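PDB 3F1Z: putative nucleic acid-binding lipoprotein from Klebsiella pneumoniae subsp. pneumoniae MGH 78578, which is of unknown function but folds as an OB domain and is a putative lipoprotein that may bind nucleic acid. Local coordinates for residues A[32-35]-A[36-40]; A[95-98]-A[99-103]. All coordinates share one frame; numbering follows the deposited sequence.

Interaction 1 of 2, residues A[32-35]-A[36-40]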
ATOM      1  N   PHE A  32      10.198  -1.284  -3.201  1.00 32.30           N
ATOM      2  CA  PHE A  32       9.311  -0.281  -3.703  1.00 31.34           C
ATOM      3  C   PHE A  32       9.673   1.124  -3.200  1.00 31.78           C
ATOM      4  O   PHE A  32       9.517   2.100  -3.932  1.00 31.59           O
ATOM      5  CB  PHE A  32       7.877  -0.621  -3.339  1.00 30.83           C
ATOM      6  CG  PHE A  32       6.922   0.457  -3.693  1.00 30.76           C
ATOM      7  CD1 PHE A  32       6.764   0.824  -5.001  1.00 30.23           C
ATOM      8  CD2 PHE A  32       6.206   1.103  -2.733  1.00 30.28           C
ATOM      9  CE1 PHE A  32       5.909   1.781  -5.348  1.00 30.47           C
ATOM     10  CE2 PHE A  32       5.346   2.098  -3.075  1.00 31.08           C
ATOM     11  CZ  PHE A  32       5.196   2.443  -4.392  1.00 31.43           C
ATOM     12  N   LEU A  33      10.132   1.236  -1.963  1.00 32.34           N
ATOM     13  CA  LEU A  33      10.489   2.547  -1.419  1.00 32.48           C
ATOM     14  C   LEU A  33      11.865   3.058  -1.836  1.00 32.74           C
ATOM     15  O   LEU A  33      12.151   4.249  -1.707  1.00 35.03           O
ATOM     16  CB  LEU A  33      10.341   2.580   0.104  1.00 31.51           C
ATOM     17  CG  LEU A  33       8.902   2.394   0.618  1.00 31.88           C
ATOM     18  CD1 LEU A  33       8.905   2.620   2.124  1.00 32.39           C
ATOM     19  CD2 LEU A  33       7.908   3.287   0.001  1.00 29.63           C
ATOM     20  N   GLN A  34      12.700   2.216  -2.379  1.00 33.90           N
ATOM     21  CA  GLN A  34      14.054   2.654  -2.739  1.00 35.40           C
ATOM     22  C   GLN A  34      14.103   3.917  -3.622  1.00 33.94           C
ATOM     23  O   GLN A  34      14.802   4.854  -3.303  1.00 33.09           O
ATOM     24  CB  GLN A  34      14.850   1.502  -3.360  1.00 36.93           C
ATOM     25  CG  GLN A  34      16.265   1.834  -3.824  1.00 38.85           C
ATOM     26  CD  GLN A  34      17.168   2.397  -2.701  1.00 42.71           C
ATOM     27  OE1 GLN A  34      16.969   2.099  -1.502  1.00 44.62           O
ATOM     28  NE2 GLN A  34      18.181   3.223  -3.096  1.00 43.84           N
ATOM     29  N   PRO A  35      13.335   3.950  -4.708  1.00 33.52           N
ATOM     30  CA  PRO A  35      13.330   5.139  -5.562  1.00 33.04           C
ATOM     31  C   PRO A  35      12.821   6.388  -4.849  1.00 31.51           C
ATOM     32  O   PRO A  35      13.308   7.451  -5.134  1.00 29.23           O
ATOM     33  CB  PRO A  35      12.358   4.764  -6.706  1.00 32.79           C
ATOM     34  CG  PRO A  35      12.221   3.338  -6.633  1.00 33.40           C
ATOM     35  CD  PRO A  35      12.410   2.924  -5.217  1.00 33.63           C
ATOM     36  N   PHE A  36      11.835   6.236  -3.961  1.00 31.28           N
ATOM     37  CA  PHE A  36      11.299   7.368  -3.188  1.00 31.46           C
ATOM     38  C   PHE A  36      12.340   7.892  -2.198  1.00 31.63           C
ATOM     39  O   PHE A  36      12.371   9.092  -1.847  1.00 33.59           O
ATOM     40  CB  PHE A  36       9.986   6.990  -2.463  1.00 30.82           C
ATOM     41  CG  PHE A  36       8.826   6.689  -3.416  1.00 30.68           C
ATOM     42  CD1 PHE A  36       8.660   5.433  -3.956  1.00 30.55           C
ATOM     43  CD2 PHE A  36       7.952   7.691  -3.802  1.00 30.35           C
ATOM     44  CE1 PHE A  36       7.635   5.189  -4.847  1.00 31.97           C
ATOM     45  CE2 PHE A  36       6.926   7.461  -4.684  1.00 30.05           C
ATOM     46  CZ  PHE A  36       6.760   6.232  -5.225  1.00 30.94           C
ATOM     47  N   THR A  37      13.205   7.007  -1.753  1.00 31.61           N
ATOM     48  CA  THR A  37      14.277   7.384  -0.828  1.00 31.96           C
ATOM     49  C   THR A  37      15.279   8.282  -1.577  1.00 30.44           C
ATOM     50  O   THR A  37      15.789   9.246  -1.020  1.00 30.72           O
ATOM     51  CB  THR A  37      14.918   6.089  -0.204  1.00 33.61           C
ATOM     52  OG1 THR A  37      13.878   5.366   0.513  1.00 35.25           O
ATOM     53  CG2 THR A  37      16.107   6.400   0.722  1.00 32.85           C
ATOM     54  N   LEU A  38      15.516   7.991  -2.846  1.00 29.02           N
ATOM     55  CA  LEU A  38      16.426   8.780  -3.677  1.00 29.31           C
ATOM     56  C   LEU A  38      15.833  10.162  -4.113  1.00 27.92           C
ATOM     57  O   LEU A  38      16.507  11.192  -4.095  1.00 26.37           O
ATOM     58  CB  LEU A  38      16.798   7.981  -4.913  1.00 29.61           C
ATOM     59  CG  LEU A  38      18.137   7.253  -4.940  1.00 33.37           C
ATOM     60  CD1 LEU A  38      18.597   6.686  -3.582  1.00 34.11           C
ATOM     61  CD2 LEU A  38      18.150   6.151  -6.061  1.00 32.96           C
ATOM     62  N   ASN A  39      14.578  10.152  -4.527  1.00 25.85           N
ATOM     63  CA  ASN A  39      13.910  11.334  -5.009  1.00 25.48           C
ATOM     64  C   ASN A  39      12.408  11.026  -5.185  1.00 26.53           C
ATOM     65  O   ASN A  39      12.002  10.468  -6.191  1.00 26.72           O
ATOM     66  CB  ASN A  39      14.530  11.782  -6.327  1.00 23.62           C
ATOM     67  CG  ASN A  39      13.990  13.108  -6.786  1.00 22.39           C
ATOM     68  OD1 ASN A  39      12.796  13.428  -6.552  1.00 21.55           O
ATOM     69  ND2 ASN A  39      14.864  13.923  -7.365  1.00 18.44           N
ATOM     70  N   PRO A  40      11.588  11.378  -4.193  1.00 27.25           N
ATOM     71  CA  PRO A  40      10.165  11.129  -4.243  1.00 26.85           C
ATOM     72  C   PRO A  40       9.454  11.902  -5.323  1.00 26.25           C
ATOM     73  O   PRO A  40       8.439  11.450  -5.787  1.00 26.23           O
ATOM     74  CB  PRO A  40       9.655  11.596  -2.880  1.00 27.59           C
ATOM     75  CG  PRO A  40      10.831  11.981  -2.105  1.00 28.10           C
ATOM     76  CD  PRO A  40      11.998  12.077  -2.965  1.00 27.89           C
TER
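The carbonyl oxygen Leu33 O is gripped by two donors of Thr37, one from the backbone and one from the side chain, in the last turns of the alpha-helix 29-38, a helix outside the OB-fold sheet that packs on loops and on helix 40-47. Thr37 N gives the regular i to i+4 bond, 3.0 Å to Leu33 O, and reaches the oxygen nearly head-on, with a C=O...N angle of 170°. Thr37 OG1 donates to the same Leu33 O, also at 3.0 Å, but from above the carbonyl plane, 54° out of it. The hydroxyl can fold back in this way because OG1 is anti to the carbonyl carbon, which lays it against the preceding turn; it is also hydrogen-bonded to Lys86 NZ, so the threonine ties the helix to a neighbouring loop. Pro35 has no N-H to give to the turn before, and the helix is kinked there. Its own carbonyl still serves the helix end: Asn39 N donates to Pro35 O at 3.0 Å. Asn39 then leaves helical geometry and N-caps the next helix, 40-47, through a bond from Lys42 N to its OD1.

On the buried side, Phe32 and Phe36 meet one turn apart. Their planes are inclined at 57° and their centroids lie 5.3 Å apart, an oblique pair. Tyr47 packs edge-to-face with Phe32, Pro124 touches both rings of the pair, and Ala43 of helix 40-47 lies against Phe36. Toward solvent, Gln34 bends at chi2 and brings NE2 to 3.5 Å from Leu38 CD1. Within the aromatic pair, the Phe36 ring also presents its edge to a backbone carbonyl, with CD1 3.4 Å from Phe32 O and that oxygen in the ring plane.

Interaction 2 of 2, residues A[95-98]-A[99-103]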
ATOM      1  N   HIS A  95     -15.892   0.521   1.111  1.00 32.01           N
ATOM      2  CA  HIS A  95     -16.400  -0.581   0.302  1.00 33.61           C
ATOM      3  C   HIS A  95     -15.470  -1.798   0.312  1.00 34.08           C
ATOM      4  O   HIS A  95     -15.831  -2.844  -0.208  1.00 33.54           O
ATOM      5  CB  HIS A  95     -16.630  -0.122  -1.145  1.00 32.85           C
ATOM      6  CG  HIS A  95     -15.398   0.392  -1.797  1.00 32.80           C
ATOM      7  ND1 HIS A  95     -14.734  -0.309  -2.780  1.00 34.50           N
ATOM      8  CD2 HIS A  95     -14.676   1.514  -1.580  1.00 32.11           C
ATOM      9  CE1 HIS A  95     -13.656   0.366  -3.148  1.00 33.67           C
ATOM     10  NE2 HIS A  95     -13.603   1.477  -2.435  1.00 32.87           N
ATOM     11  N   ASN A  96     -14.287  -1.672   0.901  1.00 34.75           N
ATOM     12  CA  ASN A  96     -13.377  -2.789   0.914  1.00 36.43           C
ATOM     13  C   ASN A  96     -13.059  -3.183   2.342  1.00 37.00           C
ATOM     14  O   ASN A  96     -11.928  -3.555   2.671  1.00 38.13           O
ATOM     15  CB  ASN A  96     -12.109  -2.506   0.069  1.00 37.28           C
ATOM     16  CG  ASN A  96     -11.463  -3.795  -0.426  1.00 39.14           C
ATOM     17  OD1 ASN A  96     -12.026  -4.903  -0.212  1.00 41.24           O
ATOM     18  ND2 ASN A  96     -10.279  -3.693  -1.054  1.00 38.92           N
ATOM     19  N   SER A  97     -14.072  -3.138   3.201  1.00 36.40           N
ATOM     20  CA  SER A  97     -13.855  -3.477   4.576  1.00 36.18           C
ATOM     21  C   SER A  97     -13.633  -4.980   4.737  1.00 36.49           C
ATOM     22  O   SER A  97     -12.947  -5.394   5.667  1.00 37.71           O
ATOM     23  CB  SER A  97     -14.962  -2.910   5.488  1.00 35.73           C
ATOM     24  OG  SER A  97     -16.183  -3.525   5.297  1.00 34.54           O
ATOM     25  N   ALA A  98     -14.177  -5.798   3.849  1.00 35.70           N
ATOM     26  CA  ALA A  98     -13.909  -7.252   3.900  1.00 35.96           C
ATOM     27  C   ALA A  98     -12.397  -7.544   3.826  1.00 35.75           C
ATOM     28  O   ALA A  98     -11.870  -8.387   4.571  1.00 35.65           O
ATOM     29  CB  ALA A  98     -14.620  -7.979   2.780  1.00 34.68           C
ATOM     30  N   ASP A  99     -11.686  -6.862   2.942  1.00 34.87           N
ATOM     31  CA  ASP A  99     -10.273  -7.148   2.824  1.00 35.04           C
ATOM     32  C   ASP A  99      -9.556  -6.739   4.095  1.00 34.44           C
ATOM     33  O   ASP A  99      -8.679  -7.475   4.584  1.00 34.23           O
ATOM     34  CB  ASP A  99      -9.627  -6.401   1.670  1.00 36.91           C
ATOM     35  CG  ASP A  99      -9.727  -7.110   0.323  1.00 37.85           C
ATOM     36  OD1 ASP A  99     -10.374  -8.173   0.200  1.00 37.93           O
ATOM     37  OD2 ASP A  99      -9.126  -6.528  -0.630  1.00 39.36           O
ATOM     38  N   VAL A 100      -9.931  -5.564   4.619  1.00 33.12           N
ATOM     39  CA  VAL A 100      -9.283  -5.011   5.799  1.00 31.93           C
ATOM     40  C   VAL A 100      -9.501  -5.913   7.007  1.00 32.07           C
ATOM     41  O   VAL A 100      -8.587  -6.134   7.783  1.00 31.86           O
ATOM     42  CB  VAL A 100      -9.749  -3.583   6.106  1.00 30.82           C
ATOM     43  CG1 VAL A 100      -9.087  -3.058   7.388  1.00 28.94           C
ATOM     44  CG2 VAL A 100      -9.430  -2.655   4.930  1.00 30.92           C
ATOM     45  N   GLU A 101     -10.702  -6.458   7.124  1.00 31.95           N
ATOM     46  CA  GLU A 101     -11.055  -7.318   8.240  1.00 33.44           C
ATOM     47  C   GLU A 101     -10.416  -8.703   8.212  1.00 33.72           C
ATOM     48  O   GLU A 101     -10.530  -9.460   9.185  1.00 34.71           O
ATOM     49  CB  GLU A 101     -12.563  -7.417   8.344  1.00 33.54           C
ATOM     50  CG  GLU A 101     -13.139  -6.098   8.834  1.00 35.37           C
ATOM     51  CD  GLU A 101     -14.641  -6.076   9.039  1.00 36.59           C
ATOM     52  OE1 GLU A 101     -15.244  -7.174   9.058  1.00 39.32           O
ATOM     53  OE2 GLU A 101     -15.207  -4.945   9.212  1.00 39.41           O
ATOM     54  N   ALA A 102      -9.723  -9.030   7.132  1.00 32.90           N
ATOM     55  CA  ALA A 102      -9.083 -10.344   7.003  1.00 32.98           C
ATOM     56  C   ALA A 102      -7.590 -10.229   7.259  1.00 32.08           C
ATOM     57  O   ALA A 102      -6.884 -11.212   7.282  1.00 33.69           O
ATOM     58  CB  ALA A 102      -9.326 -10.941   5.577  1.00 32.00           C
ATOM     59  N   LEU A 103      -7.083  -9.016   7.358  1.00 31.74           N
ATOM     60  CA  LEU A 103      -5.682  -8.840   7.688  1.00 30.54           C
ATOM     61  C   LEU A 103      -5.484  -8.997   9.187  1.00 30.03           C
ATOM     62  O   LEU A 103      -6.449  -9.089   9.962  1.00 30.42           O
ATOM     63  CB  LEU A 103      -5.244  -7.458   7.303  1.00 30.58           C
ATOM     64  CG  LEU A 103      -5.223  -7.157   5.813  1.00 30.62           C
ATOM     65  CD1 LEU A 103      -4.869  -5.666   5.629  1.00 28.52           C
ATOM     66  CD2 LEU A 103      -4.245  -8.084   5.123  1.00 27.17           C
TER
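Asn96 and Asp99 join side chain to side chain at the start of the short helix 97-100, which Asn96 precedes as the N-cap residue and which packs against strands 51-65, 71-78 and 88-93 of the OB-fold sheet. Asn96 ND2 donates to Asp99 OD2 at 3.1 Å, with an N-H...O angle of 141°. The donor comes from above the carboxylate, 55° out of its plane, and the amide and carboxylate planes are turned 51° against each other. Asn96 CG stands anti to the backbone N, which carries the amide toward the Asp99 carboxylate. The same carboxylate oxygen also accepts a bond from Val131 N, near the C-terminus.

Among the backbone bonds, Glu101 N to Ser97 O is firm at 2.9 Å, whereas Asn96 O receives only weak bonds from Asp99 N and Val100 N. The chain turns through a type I beta turn from Val100 to Leu103.

The apolar contacts face the sheet: Val100 is buried against Ile61, Phe73 and Phe92 of three strands. Two side-chain carbons approach carbonyl oxygens, Val100 CG2 at 3.5 Å from Asn96 O and, on the exposed side, Glu101 CG at 3.2 Å from Ser97 O.

With two N-H donors on Asp99 OD2, the negative charge is probably stabilised, and the bonds link the beginning of the helix to the C-terminal strand 129-131.

In the fold
Interaction 1 and interaction 2 are separate local contacts on opposite sides of the chain's centre, each about 14 Å from it. Their centres are 28 Å apart and their nearest atoms about 15 Å, so they do not touch. In sequence they come in series, with the strands 51-65, 71-78 and 88-93 between them. Residues 32-40 close one helix and lead into helix 40-47, packing on that helix and on loops that include Lys86 and Pro124. Residues 95-103 hold the short helix 97-100 and its flanking turns, and pack directly on the OB-fold sheet. No ligand site is established beside either.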